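PDB 1EWQ: DNA mismatch repair protein MUTS from Thermus aquaticus, which takes part in the repair of DNA mismatches, binding mismatched DNA, possibly as the recognition step, and has a weak ATPase activity. Local coordinates for residues C[250-256]-C[619-624]; C[421-425]-C[480-485]; C[435-439]-C[450-456]; C[650-655]-C[683-687]. All coordinates share one frame; numbering follows the deposited sequence.

Contact 1 (C[250-256]-C[619-624]). With EDO (1,2-ethanediol), chain G.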
# COMPACT_ATOMS: atom_id res chain seq x y z
N MSE C 250 -16.41 29.89 -9.01
CA MSE C 250 -15.75 30.11 -7.73
C MSE C 250 -14.37 29.48 -7.76
O MSE C 250 -14.20 28.33 -8.18
CB MSE C 250 -16.55 29.49 -6.59
CG MSE C 250 -15.87 29.66 -5.24
SE MSE C 250 -16.56 28.49 -3.88
CE MSE C 250 -18.10 29.48 -3.37
N ARG C 251 -13.38 30.23 -7.31
CA ARG C 251 -12.01 29.74 -7.25
C ARG C 251 -11.85 28.80 -6.04
O ARG C 251 -12.24 29.15 -4.92
CB ARG C 251 -11.04 30.91 -7.10
CG ARG C 251 -11.07 31.94 -8.23
CD ARG C 251 -10.38 31.39 -9.45
NE ARG C 251 -10.20 32.40 -10.49
CZ ARG C 251 -9.37 32.26 -11.53
NH1 ARG C 251 -8.65 31.16 -11.68
NH2 ARG C 251 -9.28 33.24 -12.42
N LEU C 252 -11.26 27.63 -6.28
CA LEU C 252 -11.00 26.65 -5.22
C LEU C 252 -9.56 26.13 -5.33
O LEU C 252 -9.31 25.05 -5.86
CB LEU C 252 -11.97 25.47 -5.32
CG LEU C 252 -13.45 25.75 -5.01
CD1 LEU C 252 -14.26 24.49 -5.28
CD2 LEU C 252 -13.61 26.18 -3.56
N PRO C 253 -8.59 26.91 -4.83
CA PRO C 253 -7.19 26.51 -4.87
C PRO C 253 -6.99 25.11 -4.30
O PRO C 253 -7.82 24.62 -3.53
CB PRO C 253 -6.49 27.57 -4.02
CG PRO C 253 -7.32 28.78 -4.27
CD PRO C 253 -8.74 28.24 -4.21
N GLU C 254 -5.89 24.46 -4.67
CA GLU C 254 -5.58 23.13 -4.16
C GLU C 254 -5.52 23.14 -2.63
O GLU C 254 -6.04 22.24 -1.97
CB GLU C 254 -4.24 22.64 -4.71
CG GLU C 254 -3.86 21.24 -4.21
CD GLU C 254 -2.52 20.76 -4.76
OE1 GLU C 254 -2.21 21.07 -5.93
OE2 GLU C 254 -1.80 20.06 -4.01
N ALA C 255 -4.88 24.16 -2.07
CA ALA C 255 -4.76 24.26 -0.61
C ALA C 255 -6.13 24.20 0.05
O ALA C 255 -6.31 23.55 1.08
CB ALA C 255 -4.05 25.56 -0.24
N THR C 256 -7.09 24.88 -0.55
CA THR C 256 -8.46 24.93 -0.05
C THR C 256 -9.17 23.59 -0.18
O THR C 256 -9.77 23.10 0.78
CB THR C 256 -9.27 26.00 -0.80
OG1 THR C 256 -8.76 27.29 -0.49
CG2 THR C 256 -10.75 25.91 -0.43
N PHE C 619 -19.62 34.27 -3.10
CA PHE C 619 -18.18 34.43 -3.03
C PHE C 619 -17.52 34.09 -4.37
O PHE C 619 -17.99 33.21 -5.09
CB PHE C 619 -17.59 33.54 -1.93
CG PHE C 619 -18.13 33.83 -0.55
CD1 PHE C 619 -19.09 33.01 0.02
CD2 PHE C 619 -17.69 34.93 0.17
CE1 PHE C 619 -19.59 33.27 1.30
CE2 PHE C 619 -18.19 35.20 1.45
CZ PHE C 619 -19.14 34.37 2.01
N ASP C 620 -16.44 34.79 -4.71
CA ASP C 620 -15.73 34.53 -5.96
C ASP C 620 -14.66 33.47 -5.75
O ASP C 620 -14.09 32.94 -6.70
CB ASP C 620 -15.13 35.83 -6.52
CG ASP C 620 -14.00 36.37 -5.68
OD1 ASP C 620 -13.79 35.91 -4.54
OD2 ASP C 620 -13.31 37.29 -6.18
N GLY C 621 -14.42 33.13 -4.48
CA GLY C 621 -13.42 32.12 -4.15
C GLY C 621 -13.25 31.93 -2.66
O GLY C 621 -13.57 32.82 -1.86
N ILE C 622 -12.79 30.75 -2.26
CA ILE C 622 -12.55 30.47 -0.85
C ILE C 622 -11.06 30.22 -0.71
O ILE C 622 -10.51 29.32 -1.36
CB ILE C 622 -13.32 29.24 -0.38
CG1 ILE C 622 -14.82 29.50 -0.49
CG2 ILE C 622 -12.92 28.90 1.04
CD1 ILE C 622 -15.68 28.26 -0.29
N TYR C 623 -10.40 31.01 0.14
CA TYR C 623 -8.96 30.88 0.35
C TYR C 623 -8.62 30.56 1.79
O TYR C 623 -8.90 31.33 2.70
CB TYR C 623 -8.25 32.17 -0.07
CG TYR C 623 -8.59 32.60 -1.48
CD1 TYR C 623 -9.48 33.65 -1.72
CD2 TYR C 623 -8.04 31.94 -2.58
CE1 TYR C 623 -9.83 34.03 -3.03
CE2 TYR C 623 -8.38 32.31 -3.89
CZ TYR C 623 -9.27 33.35 -4.11
OH TYR C 623 -9.61 33.69 -5.40
N THR C 624 -7.98 29.41 2.00
CA THR C 624 -7.62 28.96 3.33
C THR C 624 -6.11 28.94 3.59
O THR C 624 -5.29 28.82 2.67
CB THR C 624 -8.15 27.53 3.59
OG1 THR C 624 -7.51 26.60 2.71
CG2 THR C 624 -9.66 27.47 3.37
C1 EDO G . -9.18 28.05 -8.60
O1 EDO G . -8.05 28.96 -8.52
C2 EDO G . -8.76 26.75 -9.22
O2 EDO G . -9.26 25.68 -8.44
O HOH W 1 -6.29 28.56 -0.10

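Contact 2 (C[421-425]-C[480-485])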
# COMPACT_ATOMS: atom_id res chain seq x y z
N TYR C 421 -29.50 -37.43 -33.92
CA TYR C 421 -29.01 -38.60 -34.64
C TYR C 421 -28.18 -39.50 -33.74
O TYR C 421 -28.40 -40.71 -33.69
CB TYR C 421 -28.14 -38.16 -35.82
CG TYR C 421 -27.36 -39.30 -36.44
CD1 TYR C 421 -27.94 -40.11 -37.41
CD2 TYR C 421 -26.06 -39.58 -36.03
CE1 TYR C 421 -27.24 -41.17 -37.97
CE2 TYR C 421 -25.34 -40.63 -36.58
CZ TYR C 421 -25.94 -41.43 -37.55
OH TYR C 421 -25.25 -42.48 -38.10
N PHE C 422 -27.22 -38.92 -33.03
CA PHE C 422 -26.35 -39.70 -32.16
C PHE C 422 -27.09 -40.37 -31.01
O PHE C 422 -26.77 -41.49 -30.63
CB PHE C 422 -25.21 -38.84 -31.63
CG PHE C 422 -24.24 -38.40 -32.69
CD1 PHE C 422 -24.27 -37.10 -33.18
CD2 PHE C 422 -23.33 -39.30 -33.23
CE1 PHE C 422 -23.40 -36.70 -34.19
CE2 PHE C 422 -22.46 -38.92 -34.24
CZ PHE C 422 -22.49 -37.62 -34.73
N LEU C 423 -28.10 -39.68 -30.48
CA LEU C 423 -28.88 -40.23 -29.39
C LEU C 423 -29.62 -41.47 -29.87
O LEU C 423 -29.72 -42.47 -29.16
CB LEU C 423 -29.88 -39.19 -28.88
CG LEU C 423 -30.59 -39.52 -27.57
CD1 LEU C 423 -29.56 -39.64 -26.45
CD2 LEU C 423 -31.58 -38.42 -27.25
N GLU C 424 -30.14 -41.40 -31.10
CA GLU C 424 -30.86 -42.51 -31.69
C GLU C 424 -29.89 -43.64 -32.01
O GLU C 424 -30.24 -44.82 -31.89
CB GLU C 424 -31.55 -42.06 -32.98
CG GLU C 424 -32.81 -41.24 -32.75
CD GLU C 424 -33.11 -40.30 -33.90
OE1 GLU C 424 -32.81 -40.65 -35.07
OE2 GLU C 424 -33.65 -39.20 -33.64
N LEU C 425 -28.68 -43.29 -32.43
CA LEU C 425 -27.68 -44.29 -32.75
C LEU C 425 -27.37 -45.15 -31.53
O LEU C 425 -27.28 -46.37 -31.63
CB LEU C 425 -26.40 -43.62 -33.25
CG LEU C 425 -25.35 -44.54 -33.85
CD1 LEU C 425 -25.88 -45.09 -35.17
CD2 LEU C 425 -24.04 -43.80 -34.07
N GLU C 480 -21.08 -44.35 -40.85
CA GLU C 480 -22.20 -43.41 -40.85
C GLU C 480 -21.96 -42.21 -39.93
O GLU C 480 -22.40 -41.10 -40.21
CB GLU C 480 -23.47 -44.13 -40.39
CG GLU C 480 -24.51 -44.37 -41.48
CD GLU C 480 -25.32 -43.12 -41.83
OE1 GLU C 480 -24.74 -42.19 -42.44
OE2 GLU C 480 -26.52 -43.08 -41.49
N MSE C 481 -21.25 -42.46 -38.83
CA MSE C 481 -20.95 -41.43 -37.84
C MSE C 481 -19.99 -40.36 -38.31
O MSE C 481 -20.20 -39.18 -38.06
CB MSE C 481 -20.37 -42.08 -36.59
CG MSE C 481 -21.31 -43.02 -35.89
SE MSE C 481 -20.37 -43.89 -34.48
CE MSE C 481 -20.07 -42.36 -33.33
N LYS C 482 -18.91 -40.79 -38.95
CA LYS C 482 -17.90 -39.88 -39.45
C LYS C 482 -18.59 -38.79 -40.28
O LYS C 482 -18.29 -37.60 -40.13
CB LYS C 482 -16.89 -40.66 -40.30
CG LYS C 482 -15.79 -39.83 -40.94
CD LYS C 482 -14.64 -40.70 -41.48
CE LYS C 482 -15.12 -41.84 -42.39
NZ LYS C 482 -15.74 -42.99 -41.65
N GLU C 483 -19.52 -39.21 -41.12
CA GLU C 483 -20.27 -38.28 -41.97
C GLU C 483 -21.05 -37.29 -41.12
O GLU C 483 -20.92 -36.08 -41.29
CB GLU C 483 -21.24 -39.06 -42.85
CG GLU C 483 -22.18 -38.18 -43.66
CD GLU C 483 -23.42 -38.92 -44.12
OE1 GLU C 483 -23.26 -39.96 -44.79
OE2 GLU C 483 -24.55 -38.47 -43.80
N LYS C 484 -21.88 -37.83 -40.23
CA LYS C 484 -22.71 -37.01 -39.35
C LYS C 484 -21.90 -36.07 -38.48
O LYS C 484 -22.28 -34.92 -38.28
CB LYS C 484 -23.58 -37.90 -38.47
CG LYS C 484 -24.83 -38.40 -39.17
CD LYS C 484 -25.74 -37.22 -39.49
CE LYS C 484 -27.05 -37.68 -40.10
NZ LYS C 484 -27.98 -36.53 -40.27
N GLU C 485 -20.78 -36.55 -37.95
CA GLU C 485 -19.94 -35.71 -37.11
C GLU C 485 -19.56 -34.45 -37.88
O GLU C 485 -19.83 -33.34 -37.43
CB GLU C 485 -18.69 -36.45 -36.68
CG GLU C 485 -17.76 -35.61 -35.82
CD GLU C 485 -16.55 -36.37 -35.36
OE1 GLU C 485 -16.73 -37.45 -34.75
OE2 GLU C 485 -15.41 -35.90 -35.59

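Contact 3 (C[435-439]-C[450-456])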
# COMPACT_ATOMS: atom_id res chain seq x y z
N ILE C 435 -25.73 -55.13 -26.23
CA ILE C 435 -24.91 -54.64 -25.13
C ILE C 435 -25.67 -53.48 -24.47
O ILE C 435 -25.60 -52.34 -24.91
CB ILE C 435 -23.55 -54.15 -25.65
CG1 ILE C 435 -22.92 -55.23 -26.53
CG2 ILE C 435 -22.63 -53.83 -24.48
CD1 ILE C 435 -21.60 -54.82 -27.17
N PRO C 436 -26.41 -53.77 -23.39
CA PRO C 436 -27.20 -52.77 -22.67
C PRO C 436 -26.49 -51.48 -22.27
O PRO C 436 -27.05 -50.40 -22.41
CB PRO C 436 -27.74 -53.56 -21.47
CG PRO C 436 -26.66 -54.57 -21.23
CD PRO C 436 -26.37 -55.04 -22.63
N THR C 437 -25.26 -51.59 -21.77
CA THR C 437 -24.53 -50.40 -21.35
C THR C 437 -23.76 -49.67 -22.45
O THR C 437 -22.99 -48.76 -22.17
CB THR C 437 -23.55 -50.73 -20.21
OG1 THR C 437 -22.71 -51.83 -20.61
CG2 THR C 437 -24.31 -51.09 -18.95
N LEU C 438 -23.96 -50.06 -23.71
CA LEU C 438 -23.28 -49.39 -24.82
C LEU C 438 -23.66 -47.92 -24.80
O LEU C 438 -24.78 -47.56 -24.44
CB LEU C 438 -23.68 -50.02 -26.16
CG LEU C 438 -23.10 -49.40 -27.44
CD1 LEU C 438 -23.18 -50.41 -28.57
CD2 LEU C 438 -23.84 -48.12 -27.81
N LYS C 439 -22.72 -47.06 -25.17
CA LYS C 439 -22.99 -45.64 -25.17
C LYS C 439 -22.39 -44.87 -26.33
O LYS C 439 -21.38 -45.27 -26.89
CB LYS C 439 -22.52 -45.01 -23.85
CG LYS C 439 -23.52 -45.18 -22.71
CD LYS C 439 -23.09 -44.47 -21.43
CE LYS C 439 -21.86 -45.10 -20.82
NZ LYS C 439 -21.50 -44.48 -19.51
N LEU C 450 -18.70 -44.74 -30.12
CA LEU C 450 -19.51 -45.79 -29.50
C LEU C 450 -18.60 -46.34 -28.41
O LEU C 450 -17.42 -46.60 -28.65
CB LEU C 450 -19.82 -46.89 -30.52
CG LEU C 450 -20.74 -46.50 -31.68
CD1 LEU C 450 -20.46 -47.38 -32.88
CD2 LEU C 450 -22.19 -46.61 -31.23
N GLU C 451 -19.15 -46.52 -27.21
CA GLU C 451 -18.36 -46.99 -26.08
C GLU C 451 -18.91 -48.28 -25.48
O GLU C 451 -20.10 -48.38 -25.17
CB GLU C 451 -18.30 -45.90 -25.01
CG GLU C 451 -17.41 -46.20 -23.81
CD GLU C 451 -17.52 -45.15 -22.72
OE1 GLU C 451 -18.47 -45.23 -21.90
OE2 GLU C 451 -16.67 -44.23 -22.69
N VAL C 452 -18.04 -49.27 -25.33
CA VAL C 452 -18.39 -50.57 -24.76
C VAL C 452 -17.39 -50.89 -23.65
O VAL C 452 -16.20 -50.59 -23.78
CB VAL C 452 -18.32 -51.70 -25.82
CG1 VAL C 452 -18.54 -53.06 -25.15
CG2 VAL C 452 -19.38 -51.48 -26.90
N THR C 453 -17.87 -51.47 -22.57
CA THR C 453 -17.02 -51.85 -21.44
C THR C 453 -16.38 -53.22 -21.65
O THR C 453 -16.88 -54.04 -22.43
CB THR C 453 -17.82 -51.91 -20.13
OG1 THR C 453 -18.85 -52.91 -20.26
CG2 THR C 453 -18.46 -50.56 -19.83
N ARG C 454 -15.28 -53.46 -20.94
CA ARG C 454 -14.52 -54.70 -21.01
C ARG C 454 -15.34 -55.99 -21.07
O ARG C 454 -15.07 -56.84 -21.91
CB ARG C 454 -13.53 -54.78 -19.84
CG ARG C 454 -12.59 -55.99 -19.89
CD ARG C 454 -11.56 -55.94 -18.77
NE ARG C 454 -10.58 -54.88 -18.97
CZ ARG C 454 -9.66 -54.87 -19.93
NH1 ARG C 454 -9.59 -55.87 -20.80
NH2 ARG C 454 -8.82 -53.86 -20.04
N PRO C 455 -16.34 -56.15 -20.19
CA PRO C 455 -17.16 -57.37 -20.20
C PRO C 455 -17.85 -57.68 -21.53
O PRO C 455 -18.33 -58.80 -21.73
CB PRO C 455 -18.17 -57.11 -19.07
CG PRO C 455 -17.39 -56.26 -18.12
CD PRO C 455 -16.72 -55.28 -19.06
N TYR C 456 -17.90 -56.72 -22.44
CA TYR C 456 -18.53 -56.98 -23.72
C TYR C 456 -17.59 -56.88 -24.92
O TYR C 456 -18.05 -56.88 -26.05
CB TYR C 456 -19.73 -56.06 -23.95
CG TYR C 456 -20.82 -56.20 -22.90
CD1 TYR C 456 -20.77 -55.47 -21.71
CD2 TYR C 456 -21.89 -57.08 -23.09
CE1 TYR C 456 -21.76 -55.62 -20.74
CE2 TYR C 456 -22.88 -57.24 -22.13
CZ TYR C 456 -22.81 -56.51 -20.95
OH TYR C 456 -23.77 -56.69 -19.98
O HOH W 2 -20.75 -51.30 -22.82
O HOH W 3 -20.17 -48.00 -21.78
O HOH W 4 -18.69 -43.87 -19.81

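Contact 4 (C[650-655]-C[683-687])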
# COMPACT_ATOMS: atom_id res chain seq x y z
N LEU C 650 -3.22 36.99 -0.41
CA LEU C 650 -3.31 38.45 -0.54
C LEU C 650 -3.34 38.91 -1.98
O LEU C 650 -3.93 39.95 -2.29
CB LEU C 650 -2.13 39.12 0.18
CG LEU C 650 -2.16 39.00 1.70
CD1 LEU C 650 -0.87 39.51 2.29
CD2 LEU C 650 -3.34 39.77 2.25
N LYS C 651 -2.72 38.15 -2.87
CA LYS C 651 -2.67 38.50 -4.28
C LYS C 651 -3.90 38.06 -5.07
O LYS C 651 -4.21 38.64 -6.10
CB LYS C 651 -1.39 37.91 -4.89
CG LYS C 651 -0.13 38.53 -4.30
CD LYS C 651 1.14 37.84 -4.78
CE LYS C 651 2.35 38.35 -3.99
NZ LYS C 651 3.58 37.52 -4.23
N GLU C 652 -4.61 37.04 -4.60
CA GLU C 652 -5.79 36.57 -5.30
C GLU C 652 -7.10 37.01 -4.65
O GLU C 652 -8.11 37.14 -5.33
CB GLU C 652 -5.75 35.04 -5.46
CG GLU C 652 -5.85 34.23 -4.16
CD GLU C 652 -5.39 32.77 -4.33
OE1 GLU C 652 -5.23 32.30 -5.49
OE2 GLU C 652 -5.19 32.08 -3.30
N ALA C 653 -7.06 37.27 -3.34
CA ALA C 653 -8.26 37.67 -2.59
C ALA C 653 -8.89 38.99 -3.02
O ALA C 653 -8.20 40.00 -3.22
CB ALA C 653 -7.94 37.74 -1.11
N THR C 654 -10.21 38.99 -3.10
CA THR C 654 -10.99 40.14 -3.52
C THR C 654 -12.01 40.52 -2.44
O THR C 654 -12.11 39.85 -1.41
CB THR C 654 -11.69 39.78 -4.85
OG1 THR C 654 -11.25 40.68 -5.86
CG2 THR C 654 -13.19 39.79 -4.72
N GLU C 655 -12.76 41.61 -2.65
CA GLU C 655 -13.78 42.04 -1.69
C GLU C 655 -14.91 41.02 -1.62
O GLU C 655 -15.76 41.08 -0.72
CB GLU C 655 -14.37 43.39 -2.09
CG GLU C 655 -14.91 43.41 -3.53
CD GLU C 655 -15.64 44.69 -3.87
OE1 GLU C 655 -15.77 44.98 -5.08
OE2 GLU C 655 -16.10 45.40 -2.94
N ALA C 683 -4.48 44.49 5.86
CA ALA C 683 -4.59 44.40 4.41
C ALA C 683 -5.87 43.67 4.01
O ALA C 683 -6.52 44.04 3.05
CB ALA C 683 -3.37 43.69 3.82
N LEU C 684 -6.23 42.63 4.76
CA LEU C 684 -7.45 41.90 4.44
C LEU C 684 -8.66 42.75 4.81
O LEU C 684 -9.72 42.65 4.19
CB LEU C 684 -7.47 40.54 5.15
CG LEU C 684 -6.64 39.49 4.41
CD1 LEU C 684 -6.40 38.27 5.29
CD2 LEU C 684 -7.37 39.10 3.13
N HIS C 685 -8.50 43.59 5.83
CA HIS C 685 -9.57 44.48 6.25
C HIS C 685 -9.77 45.50 5.11
O HIS C 685 -10.90 45.73 4.67
CB HIS C 685 -9.19 45.20 7.55
CG HIS C 685 -10.10 46.34 7.89
ND1 HIS C 685 -11.26 46.18 8.61
CD2 HIS C 685 -10.02 47.66 7.58
CE1 HIS C 685 -11.86 47.35 8.73
NE2 HIS C 685 -11.13 48.26 8.12
N GLU C 686 -8.67 46.10 4.65
CA GLU C 686 -8.70 47.06 3.54
C GLU C 686 -9.29 46.39 2.30
O GLU C 686 -10.06 46.99 1.55
CB GLU C 686 -7.29 47.54 3.18
CG GLU C 686 -6.52 48.30 4.25
CD GLU C 686 -5.04 48.49 3.88
OE1 GLU C 686 -4.77 49.01 2.76
OE2 GLU C 686 -4.15 48.13 4.69
N ARG C 687 -8.91 45.13 2.07
CA ARG C 687 -9.40 44.38 0.92
C ARG C 687 -10.92 44.23 0.97
O ARG C 687 -11.57 44.09 -0.07
CB ARG C 687 -8.75 42.99 0.86
CG ARG C 687 -9.00 42.23 -0.44
CD ARG C 687 -8.44 43.01 -1.63
NE ARG C 687 -7.03 43.35 -1.43
CZ ARG C 687 -6.02 42.52 -1.64
NH1 ARG C 687 -6.23 41.29 -2.08
NH2 ARG C 687 -4.77 42.92 -1.40

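Contact 1 (C[250-256]-C[619-624])
Arg251 and Gly621 form a lone backbone bridge between parts of the chain more than 360 residues apart, with CA atoms 4.2 Å from each other. Two hydrogen bonds define it: Arg251 N to Asp620 O, 2.9 Å and nearly straight at 170°, and Ile622 N to Arg251 O, 3.2 Å, with the donor almost in line with the carbonyl bond. Gly621 suits this spot, because a CB there would collide with Arg251 CB and Tyr623 OH. Selenomethionine Met250 reaches across the glycine to lay SE 3.7 Å from Ile622 CD1. Strand 621-625 is an outermost strand, within this chain, of the six-stranded sheet of the P-loop NTPase domain, and the bridge joins it to the loop that leads into helix 254-259. At that helix the partner changes from backbone to side chain. Thr256 OG1, beside its own backbone N (chi1 -67°), donates to Ile622 O at 2.8 Å from above the carbonyl plane; it also accepts a weak bond from Thr624 N and one from a water that itself accepts from Thr624 N. With a valine in place of Thr256, the Ile622 carbonyl would probably lose this donor and the water one of its holds. Between these two ends, Pro253 CG lies 3.7 Å from Tyr623 CD2, the side chains crossing at about a right angle, while Tyr623 OH comes alongside Arg251 CB at 3.6 Å.

Contact 2 (C[421-425]-C[480-485])
Lys484 lays its aliphatic chain over one face of the Tyr421 ring, CG standing 3.5 Å from the centroid and only 12° off the normal, which meets the geometry of a CH-pi contact. The bend of the lysine at chi2 (-65°) turns the chain along the ring, bringing CE to 3.7 Å from Tyr421 CD1. Tighter still is the neighbouring pair: Leu425 CD2 presses on CG of the selenomethionine Met481 at 3.4 Å, closer than carbons usually pack, and the two side chains cross at a slant. Phe422 adds its CZ, 3.9 Å from Lys484 CB, and meets Met481 CE at its ring edge; Tyr448 stacks on the same phenyl ring and gives its backbone N-H to Glu485. The loose side lies at Glu480, an exposed residue whose CB comes to 3.3 Å from Tyr421 OH while no hydrogen bond forms there. A leucine in place of Tyr421 would probably leave the lysine methylenes without their flat support and let that chain wander. Helices 406-433 and 479-511 run antiparallel here, at 159° with local axes 11.6 Å apart, the long paired helices that carry the DNA clamp of MutS proteins; the nearest DNA atom is about 12 Å away. No hydrogen bond or salt bridge joins the two segments, and the buried Tyr421 hydroxyl has no polar partner in the model. Cohesion therefore rests on shape and dispersion, with the charged lysine contributing its carbons.

Contact 3 (C[435-439]-C[450-456])
Lys439 and Glu451 exchange two backbone hydrogen bonds, Glu451 N to Lys439 O at 2.6 Å and Lys439 N to Glu451 O at 2.9 Å, both with the donor in the carbonyl plane. They are thus an antiparallel hydrogen-bonded pair, at the start of strand 439-443, outermost within this chain in the four-stranded sheet that, as in other MutS proteins, makes up the DNA clamp; the nearest DNA atom is about 6 Å away. Their side chains run alongside each other. The direct salt bridge is long, 3.9 Å from Lys439 NZ to Glu451 OE1, but a water accepts from that NZ and donates to that OE1, while Glu451 OE2 pairs with Arg475. Another water links Thr437 OG1 to Thr453 N. Thr437 belongs to a type I turn from Ile435 to Leu438, which brings the chain off helix 406-433 into the strand. The first and last residues of the turn make the apolar part: Leu438 CD2 meets Leu450 CD2 at 4.1 Å, and Ile435 CD1 touches Val452 CG2 at 4.0 Å. The branch methyl of Ile435, set opposite the backbone N by chi1 of -50°, covers one face of the Tyr456 ring off-centre, its CG2 only 3.4 Å from Tyr456 CG.

Contact 4 (C[650-655]-C[683-687])
Arg687 folds into the hollow between the last turn of helix 638-652 and the loop that follows it. Bends at chi2 (60°) and chi3 (54°) curl the chain back, so that CD passes 3.4 Å from Ala653 O and the guanidinium edge faces two backbone carbonyls. One nitrogen grips both: Arg687 NH1 donates to Leu650 O at 2.7 Å, fairly straight at 165°, and to Ala653 O at 2.6 Å. Each oxygen lies in or close to the guanidinium plane, and NH2 adds a weak second bond to Leu650 O. With two oxygens held by one flat group, rotation of the guanidinium is restricted, and its charge probably complements the partial negative charge at the carbonyl end of the helix. Beside this polar pocket the fit is apolar. The CD2 methyl of Leu650 is the bump that enters the notch of helix 670-687 between Ala683 CB, 4.2 Å away, and Leu684 CG, at 4.0 Å. The two leucines cross at about a right angle. Ala653 CB lies 4.1 Å from Arg687 NH1. Farther along, Glu655 CA comes to 3.4 Å from Arg687 O. Leu650 also packs on Leu747 of the second subunit, and Ala683 on Val751 of that subunit. Beneath the contact runs strand 657-662 of the P-loop NTPase sheet: Ala653 and Leu684 both rest on Val659, and Leu684 reaches Leu661 as well.

From the N terminus, the chain first opens contact 1 at 250-256 and closes it only at 619-624, joining the loop before helix 254-259, and the start of that helix, to a strand of the NTPase sheet. Inside that wide loop, helix 406-433 and the return helix 479-511 meet in contact 2. Nested deeper, contact 3 closes a short hairpin of the clamp sheet; Met481 SE touches Leu450 CD1, linking the two. Contact 4 follows in series, tying helix 638-652 to helix 670-687. It abuts contact 1 through Tyr623 and Ala653, with centres about 13 Å apart, whereas contacts 2 and 3 lie on the opposite side of the chain's centre. None cross.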